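Side-chain contact in N-acetylcysteine deacetylase (Bacillus subtilis, PDB 1YSJ), which probably catalyses the deacetylation of N-acetylcysteine to cysteine and acetate, using two divalent metal ions per subunit, in the breakdown of S-(2-succino)cysteine: residues N139-E144 against L395-L400. The protein carries 1 engineered substitution. Numbering follows the deposited sequence.
Sequences NQRRAE and LAVIVL
E144, in segment 139-144, comes up to V397 on the helical segment 395-400 with 6.5 Å between their CA atoms, and no direct hydrogen bond joins the two backbones. A water bridges them instead, donating to E144 O at 2.7 Å and to V397 O at 2.9 Å. The side-chain contact rests on V397, whose branched, compact end meets two polar neighbours with one methyl each. With CG1 anti to the backbone N (chi1 174°), CG2 falls beside that N and reaches the R141 guanidinium, lying over one face toward its rim, 3.7 Å from NH2. CG1 turns instead to E144, 4.0 Å from its backbone O and about as near to OE2. R141 and E144 form a side-on salt bridge within the loop: R141 NH2 meets OE2 at 2.7 Å and R141 NE meets OE1 at 2.9 Å, both in the guanidinium plane but above the plane of the carboxylate. Glutamate fits here because its two oxygens match NE and NH2, one each, as side-on pairing needs. The first bond is almost straight (176°), and the pair fixes the rotation of the guanidinium that V397 packs against. All this lies away from the dinuclear nickel site, in the α/β metal-binding domain of the M20 fold, where the loop leads from helix 124-139 into strand 148-154 and helix 384-402 lies against helix 124-139 and strand 91-97; L138 and L145 also touch V397. Arginine suits its place because its long chain, bent at chi3 (69°), carries the guanidinium to V397 while its several N-H groups serve two acids, NH1 forming a salt bridge with E394, three residues before V397 on helix 384-402. A leucine in its place would probably leave both E144 and E394 without their positive partner and set the E144 carboxylate free to turn.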
# COMPACT_ATOMS: atom_id res chain seq x y z
N ASN A 139 -4.65 50.97 -21.12
CA ASN A 139 -5.47 52.06 -20.58
C ASN A 139 -5.18 53.41 -21.25
O ASN A 139 -6.05 54.28 -21.31
CB ASN A 139 -5.28 52.15 -19.06
CG ASN A 139 -6.19 53.18 -18.41
OD1 ASN A 139 -7.40 53.20 -18.64
ND2 ASN A 139 -5.60 54.05 -17.59
N GLN A 140 -3.95 53.57 -21.74
CA GLN A 140 -3.54 54.80 -22.42
C GLN A 140 -3.53 54.63 -23.93
O GLN A 140 -3.01 55.48 -24.66
CB GLN A 140 -2.16 55.26 -21.94
CG GLN A 140 -1.96 55.33 -20.42
CD GLN A 140 -2.82 56.38 -19.72
OE1 GLN A 140 -3.41 56.12 -18.67
NE2 GLN A 140 -2.90 57.58 -20.30
N ARG A 141 -4.11 53.52 -24.41
CA ARG A 141 -4.10 53.17 -25.84
C ARG A 141 -5.48 52.71 -26.34
O ARG A 141 -5.57 51.93 -27.29
CB ARG A 141 -3.06 52.09 -26.11
CG ARG A 141 -1.61 52.55 -26.01
CD ARG A 141 -0.64 51.41 -26.30
NE ARG A 141 -0.67 51.00 -27.70
CZ ARG A 141 -0.07 49.90 -28.18
NH1 ARG A 141 0.59 49.09 -27.37
NH2 ARG A 141 -0.15 49.62 -29.47
N ARG A 142 -6.53 53.21 -25.70
CA ARG A 142 -7.92 52.80 -25.99
C ARG A 142 -8.36 53.07 -27.42
O ARG A 142 -9.18 52.33 -27.97
CB ARG A 142 -8.89 53.46 -25.00
CG ARG A 142 -8.73 52.98 -23.57
CD ARG A 142 -9.51 53.86 -22.62
NE ARG A 142 -9.29 53.49 -21.23
CZ ARG A 142 -10.09 52.67 -20.53
NH1 ARG A 142 -11.16 52.13 -21.10
NH2 ARG A 142 -9.81 52.40 -19.27
N ALA A 143 -7.83 54.14 -28.02
CA ALA A 143 -8.13 54.48 -29.41
C ALA A 143 -7.61 53.44 -30.41
O ALA A 143 -8.13 53.32 -31.52
CB ALA A 143 -7.59 55.87 -29.75
N GLU A 144 -6.59 52.68 -30.01
CA GLU A 144 -6.01 51.63 -30.85
C GLU A 144 -6.78 50.31 -30.77
O GLU A 144 -6.66 49.46 -31.65
CB GLU A 144 -4.54 51.38 -30.47
CG GLU A 144 -3.60 52.54 -30.79
CD GLU A 144 -2.14 52.21 -30.50
OE1 GLU A 144 -1.53 52.91 -29.67
OE2 GLU A 144 -1.62 51.23 -31.09
N LEU A 395 0.05 42.40 -28.48
CA LEU A 395 -0.74 41.25 -28.93
C LEU A 395 -2.24 41.56 -28.95
O LEU A 395 -2.92 41.27 -29.92
CB LEU A 395 -0.45 40.02 -28.06
CG LEU A 395 -1.15 38.70 -28.41
CD1 LEU A 395 -0.70 38.16 -29.77
CD2 LEU A 395 -0.92 37.68 -27.32
N ALA A 396 -2.73 42.17 -27.87
CA ALA A 396 -4.14 42.57 -27.77
C ALA A 396 -4.58 43.48 -28.92
O ALA A 396 -5.63 43.25 -29.52
CB ALA A 396 -4.40 43.24 -26.43
N VAL A 397 -3.77 44.49 -29.22
CA VAL A 397 -4.03 45.42 -30.32
C VAL A 397 -4.05 44.70 -31.67
O VAL A 397 -4.94 44.93 -32.50
CB VAL A 397 -3.00 46.59 -30.34
CG1 VAL A 397 -3.18 47.46 -31.58
CG2 VAL A 397 -3.11 47.43 -29.07
N ILE A 398 -3.07 43.81 -31.88
CA ILE A 398 -2.95 43.06 -33.13
C ILE A 398 -4.09 42.06 -33.33
O ILE A 398 -4.65 41.97 -34.43
CB ILE A 398 -1.58 42.35 -33.24
CG1 ILE A 398 -0.45 43.38 -33.39
CG2 ILE A 398 -1.56 41.39 -34.43
CD1 ILE A 398 0.93 42.83 -33.13
N VAL A 399 -4.42 41.32 -32.28
CA VAL A 399 -5.51 40.35 -32.35
C VAL A 399 -6.84 41.03 -32.69
O VAL A 399 -7.54 40.59 -33.61
CB VAL A 399 -5.64 39.50 -31.05
CG1 VAL A 399 -6.91 38.64 -31.07
CG2 VAL A 399 -4.42 38.62 -30.89
N LEU A 400 -7.16 42.11 -31.99
CA LEU A 400 -8.41 42.84 -32.21
C LEU A 400 -8.53 43.48 -33.60
O LEU A 400 -9.63 43.76 -34.06
CB LEU A 400 -8.64 43.88 -31.11
CG LEU A 400 -9.01 43.37 -29.70
CD1 LEU A 400 -8.98 44.51 -28.69
CD2 LEU A 400 -10.36 42.67 -29.68
O HOH W 1 -7.05 46.81 -32.12